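Local structure of concanavalin B (Canavalia ensiformis, 6CAF) at residues F60-E72 / A117-L130. The protein may act as a carbohydrate-binding protein of jack bean, built as a chitinase-like member of glycosyl hydrolase family 18. Numbering follows the deposited sequence. Where two conformers were deposited one is given.
Sequences FLDKFGCEIRKPE and ACSADYAKDLAEYL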
loop_
_atom_site.group_PDB
_atom_site.type_symbol
_atom_site.label_atom_id
_atom_site.label_comp_id
_atom_site.label_asym_id
_atom_site.label_seq_id
_atom_site.Cartn_x
_atom_site.Cartn_y
_atom_site.Cartn_z
ATOM N N PHE A 60 9.160 2.442 -4.587
ATOM C CA PHE A 60 9.082 2.957 -3.234
ATOM C C PHE A 60 10.033 4.133 -3.055
ATOM O O PHE A 60 11.087 4.174 -3.682
ATOM C CB PHE A 60 9.559 1.909 -2.220
ATOM C CG PHE A 60 8.687 0.678 -2.142
ATOM C CD1 PHE A 60 7.568 0.658 -1.338
ATOM C CD2 PHE A 60 8.979 -0.437 -2.889
ATOM C CE1 PHE A 60 6.772 -0.451 -1.255
ATOM C CE2 PHE A 60 8.194 -1.564 -2.802
ATOM C CZ PHE A 60 7.083 -1.563 -1.998
ATOM N N LEU A 61 9.681 5.030 -2.133
ATOM C CA LEU A 61 10.655 5.968 -1.550
ATOM C C LEU A 61 11.345 5.184 -0.436
ATOM O O LEU A 61 10.755 4.929 0.610
ATOM C CB LEU A 61 9.964 7.206 -1.020
ATOM C CG LEU A 61 10.918 8.333 -0.657
ATOM C CD1 LEU A 61 11.354 9.093 -1.896
ATOM C CD2 LEU A 61 10.291 9.259 0.354
ATOM N N ASP A 62 12.563 4.703 -0.712
ATOM C CA ASP A 62 13.212 3.736 0.144
ATOM C C ASP A 62 14.572 4.128 0.675
ATOM O O ASP A 62 15.229 3.284 1.281
ATOM C CB ASP A 62 13.313 2.387 -0.537
ATOM C CG ASP A 62 14.212 2.400 -1.714
ATOM O OD1 ASP A 62 14.739 3.449 -2.133
ATOM O OD2 ASP A 62 14.415 1.310 -2.273
ATOM N N LYS A 63 14.953 5.394 0.533
ATOM C CA LYS A 63 16.236 5.877 1.030
ATOM C C LYS A 63 16.005 7.219 1.709
ATOM O O LYS A 63 15.918 8.258 1.062
ATOM C CB LYS A 63 17.274 5.975 -0.081
ATOM C CG LYS A 63 17.945 4.650 -0.386
ATOM C CD LYS A 63 18.792 4.725 -1.647
ATOM C CE LYS A 63 18.137 3.942 -2.771
ATOM N NZ LYS A 63 17.104 4.712 -3.521
ATOM N N PHE A 64 15.864 7.168 3.028
ATOM C CA PHE A 64 15.658 8.364 3.814
ATOM C C PHE A 64 16.095 8.078 5.236
ATOM O O PHE A 64 16.187 6.915 5.627
ATOM C CB PHE A 64 14.226 8.909 3.697
ATOM C CG PHE A 64 13.147 7.965 4.123
ATOM C CD1 PHE A 64 12.784 7.842 5.443
ATOM C CD2 PHE A 64 12.429 7.250 3.178
ATOM C CE1 PHE A 64 11.773 7.012 5.842
ATOM C CE2 PHE A 64 11.405 6.410 3.571
ATOM C CZ PHE A 64 11.079 6.300 4.896
ATOM N N GLY A 65 16.331 9.132 6.016
ATOM C CA GLY A 65 16.877 9.005 7.351
ATOM C C GLY A 65 17.574 10.275 7.711
ATOM O O GLY A 65 17.521 11.252 6.985
ATOM N N CYS A 66 18.225 10.266 8.868
ATOM C CA CYS A 66 18.607 11.488 9.552
ATOM C C CYS A 66 19.306 12.526 8.704
ATOM O O CYS A 66 19.053 13.750 8.798
ATOM C CB CYS A 66 19.528 11.186 10.777
ATOM S SG CYS A 66 18.810 10.103 12.030
ATOM N N GLU A 67 20.231 12.107 7.881
ATOM C CA GLU A 67 21.021 13.129 7.173
ATOM C C GLU A 67 20.598 13.268 5.715
ATOM O O GLU A 67 21.309 13.869 4.917
ATOM C CB GLU A 67 22.509 12.836 7.270
ATOM C CG GLU A 67 23.068 12.971 8.683
ATOM C CD GLU A 67 22.825 14.346 9.283
ATOM O OE1 GLU A 67 23.781 15.155 9.318
ATOM O OE2 GLU A 67 21.678 14.620 9.714
ATOM N N ILE A 68 19.443 12.728 5.387
ATOM C CA ILE A 68 18.931 12.827 4.028
ATOM C C ILE A 68 17.865 13.931 3.997
ATOM O O ILE A 68 16.695 13.735 4.320
ATOM C CB ILE A 68 18.417 11.481 3.554
ATOM C CG1 ILE A 68 19.572 10.451 3.648
ATOM C CG2 ILE A 68 17.907 11.619 2.132
ATOM C CD1 ILE A 68 19.250 9.071 3.156
ATOM N N ARG A 69 18.317 15.125 3.632
ATOM C CA ARG A 69 17.507 16.318 3.746
ATOM C C ARG A 69 16.393 16.335 2.688
ATOM O O ARG A 69 15.281 16.822 2.929
ATOM C CB ARG A 69 18.427 17.551 3.635
ATOM C CG ARG A 69 17.760 18.907 3.688
ATOM C CD ARG A 69 17.673 19.370 5.116
ATOM N NE ARG A 69 17.103 20.699 5.256
ATOM C CZ ARG A 69 16.294 21.031 6.247
ATOM N NH1 ARG A 69 15.963 20.115 7.165
ATOM N NH2 ARG A 69 15.806 22.246 6.313
ATOM N N LYS A 70 16.696 15.787 1.519
ATOM C CA LYS A 70 15.766 15.793 0.395
ATOM C C LYS A 70 15.769 14.437 -0.263
ATOM O O LYS A 70 16.493 14.208 -1.234
ATOM C CB LYS A 70 16.141 16.843 -0.640
ATOM C CG LYS A 70 15.005 17.126 -1.605
ATOM C CD LYS A 70 15.332 18.236 -2.600
ATOM C CE LYS A 70 14.144 18.503 -3.512
ATOM N NZ LYS A 70 14.338 19.700 -4.385
ATOM N N PRO A 71 14.973 13.505 0.270
ATOM C CA PRO A 71 14.987 12.166 -0.291
ATOM C C PRO A 71 14.729 12.146 -1.792
ATOM O O PRO A 71 13.903 12.897 -2.304
ATOM C CB PRO A 71 13.873 11.456 0.480
ATOM C CG PRO A 71 13.879 12.134 1.811
ATOM C CD PRO A 71 14.182 13.576 1.502
ATOM N N GLU A 72 15.462 11.291 -2.476
ATOM C CA GLU A 72 15.310 11.133 -3.903
ATOM C C GLU A 72 14.613 9.838 -4.250
ATOM O O GLU A 72 14.838 8.800 -3.622
ATOM C CB GLU A 72 16.662 11.190 -4.580
ATOM C CG GLU A 72 16.557 11.116 -6.093
ATOM C CD GLU A 72 15.868 12.339 -6.735
ATOM O OE1 GLU A 72 14.598 12.498 -6.759
ATOM O OE2 GLU A 72 16.636 13.160 -7.264
ATOM N N ALA A 117 12.820 6.593 9.998
ATOM C CA ALA A 117 12.196 7.826 10.392
ATOM C C ALA A 117 13.077 8.658 11.338
ATOM O O ALA A 117 12.766 9.826 11.596
ATOM C CB ALA A 117 10.843 7.547 11.005
ATOM N N CYS A 118 14.155 8.034 11.830
ATOM C CA CYS A 118 15.290 8.700 12.508
ATOM C C CYS A 118 15.026 9.208 13.912
ATOM O O CYS A 118 15.709 8.808 14.856
ATOM C CB CYS A 118 15.820 9.885 11.623
ATOM S SG CYS A 118 17.016 10.996 12.434
ATOM N N SER A 119 14.143 10.189 14.022
ATOM C CA SER A 119 13.948 10.907 15.274
ATOM C C SER A 119 12.629 11.656 15.219
ATOM O O SER A 119 12.023 11.828 14.141
ATOM C CB SER A 119 15.067 11.917 15.508
ATOM O OG SER A 119 14.989 12.957 14.544
ATOM N N ALA A 120 12.213 12.187 16.355
ATOM C CA ALA A 120 11.004 12.967 16.368
ATOM C C ALA A 120 11.146 14.203 15.460
ATOM O O ALA A 120 10.201 14.622 14.783
ATOM C CB ALA A 120 10.659 13.378 17.794
ATOM N N ASP A 121 12.335 14.791 15.439
ATOM C CA ASP A 121 12.556 15.986 14.645
ATOM C C ASP A 121 12.573 15.664 13.155
ATOM O O ASP A 121 11.957 16.386 12.348
ATOM C CB ASP A 121 13.837 16.699 15.047
ATOM C CG ASP A 121 13.777 17.262 16.444
ATOM O OD1 ASP A 121 12.690 17.348 17.061
ATOM O OD2 ASP A 121 14.855 17.657 16.931
ATOM N N TYR A 122 13.272 14.595 12.782
ATOM C CA TYR A 122 13.302 14.242 11.377
ATOM C C TYR A 122 11.924 13.809 10.892
ATOM O O TYR A 122 11.565 14.016 9.737
ATOM C CB TYR A 122 14.323 13.164 11.077
ATOM C CG TYR A 122 14.492 12.884 9.598
ATOM C CD1 TYR A 122 15.170 13.752 8.777
ATOM C CD2 TYR A 122 13.943 11.739 9.028
ATOM C CE1 TYR A 122 15.321 13.495 7.426
ATOM C CE2 TYR A 122 14.083 11.477 7.681
ATOM C CZ TYR A 122 14.782 12.354 6.895
ATOM O OH TYR A 122 14.965 12.028 5.566
ATOM N N ALA A 123 11.155 13.179 11.771
ATOM C CA ALA A 123 9.803 12.805 11.380
ATOM C C ALA A 123 9.012 14.023 10.936
ATOM O O ALA A 123 8.230 13.933 9.990
ATOM C CB ALA A 123 9.105 12.090 12.532
ATOM N N LYS A 124 9.176 15.154 11.632
ATOM C CA LYS A 124 8.526 16.382 11.178
ATOM C C LYS A 124 9.111 16.884 9.858
ATOM O O LYS A 124 8.369 17.224 8.922
ATOM C CB LYS A 124 8.600 17.453 12.266
ATOM C CG LYS A 124 8.057 18.810 11.875
ATOM C CD LYS A 124 6.616 18.735 11.415
ATOM C CE LYS A 124 6.052 20.128 11.211
ATOM N NZ LYS A 124 4.705 20.077 10.587
ATOM N N ASP A 125 10.429 16.893 9.742
ATOM C CA ASP A 125 11.078 17.328 8.508
ATOM C C ASP A 125 10.559 16.473 7.325
ATOM O O ASP A 125 10.255 16.987 6.242
ATOM C CB ASP A 125 12.603 17.133 8.568
ATOM C CG ASP A 125 13.341 18.040 9.502
ATOM O OD1 ASP A 125 12.800 19.044 9.952
ATOM O OD2 ASP A 125 14.537 17.727 9.725
ATOM N N LEU A 126 10.510 15.157 7.505
ATOM C CA LEU A 126 10.097 14.262 6.448
ATOM C C LEU A 126 8.615 14.447 6.129
ATOM O O LEU A 126 8.224 14.423 4.955
ATOM C CB LEU A 126 10.421 12.814 6.837
ATOM C CG LEU A 126 10.137 11.764 5.777
ATOM C CD1 LEU A 126 10.934 11.982 4.515
ATOM C CD2 LEU A 126 10.365 10.362 6.325
ATOM N N ALA A 127 7.778 14.589 7.154
ATOM C CA ALA A 127 6.373 14.833 6.878
ATOM C C ALA A 127 6.189 16.098 6.049
ATOM O O ALA A 127 5.394 16.131 5.105
ATOM C CB ALA A 127 5.617 14.930 8.193
ATOM N N GLU A 128 6.912 17.152 6.400
ATOM C CA GLU A 128 6.850 18.391 5.646
ATOM C C GLU A 128 7.337 18.201 4.222
ATOM O O GLU A 128 6.739 18.712 3.275
ATOM C CB GLU A 128 7.654 19.494 6.345
ATOM C CG GLU A 128 6.958 20.035 7.600
ATOM C CD GLU A 128 5.749 20.889 7.293
ATOM O OE1 GLU A 128 5.835 21.725 6.334
ATOM O OE2 GLU A 128 4.733 20.831 8.013
ATOM N N TYR A 129 8.438 17.482 4.082
ATOM C CA TYR A 129 8.946 17.166 2.744
ATOM C C TYR A 129 7.893 16.444 1.900
ATOM O O TYR A 129 7.645 16.810 0.722
ATOM C CB TYR A 129 10.228 16.345 2.859
ATOM C CG TYR A 129 10.650 15.632 1.576
ATOM C CD1 TYR A 129 11.376 16.221 0.610
ATOM C CD2 TYR A 129 10.256 14.312 1.384
ATOM C CE1 TYR A 129 11.746 15.492 -0.560
ATOM C CE2 TYR A 129 10.573 13.593 0.288
ATOM C CZ TYR A 129 11.322 14.144 -0.686
ATOM O OH TYR A 129 11.536 13.230 -1.752
ATOM N N LEU A 130 7.268 15.432 2.498
ATOM C CA LEU A 130 6.243 14.715 1.766
ATOM C C LEU A 130 5.099 15.636 1.359
ATOM O O LEU A 130 4.580 15.572 0.230
ATOM C CB LEU A 130 5.751 13.517 2.555
ATOM C CG LEU A 130 6.809 12.436 2.801
ATOM C CD1 LEU A 130 6.324 11.447 3.821
ATOM C CD2 LEU A 130 7.160 11.724 1.516
HETATM O O HOH W 1 15.985 17.185 7.452
#
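C66 and C118 bring the two backbones closest, CA to CA 5.2 Å, where the end of strand 55-64 turns through a type I turn, G65 to I68, and passes along helix 120-135 of the family 18 glycosyl hydrolase TIM barrel. A disulfide, C66 SG to C118 SG, ties the two segments there. Four residues on, in the first helical turn, Y122 reaches into the turn with CG anti to its backbone N (chi1 -173°). Y122 OH donates to I68 O (2.7 Å), in the carbonyl plane, and accepts from G65 N (3.2 Å), while G65 C and C66 CA lie over one face of the ring. A phenylalanine in place of Y122 would probably leave I68 O and G65 N without these partners and let the turn shift. F64 crosses L126 at about a right angle, its CD1 3.6 Å from L126 CD2. At the surface, R69 and D125 form a long salt bridge, guanidinium and carboxylate planes 87° apart, and a water joins R69 NH1 to D125 OD2. P71 lies flat on Y129, its CD in CH-pi contact 3.6 Å from the ring centroid, and Y129 OH donates to P71 O at a very short 2.5 Å.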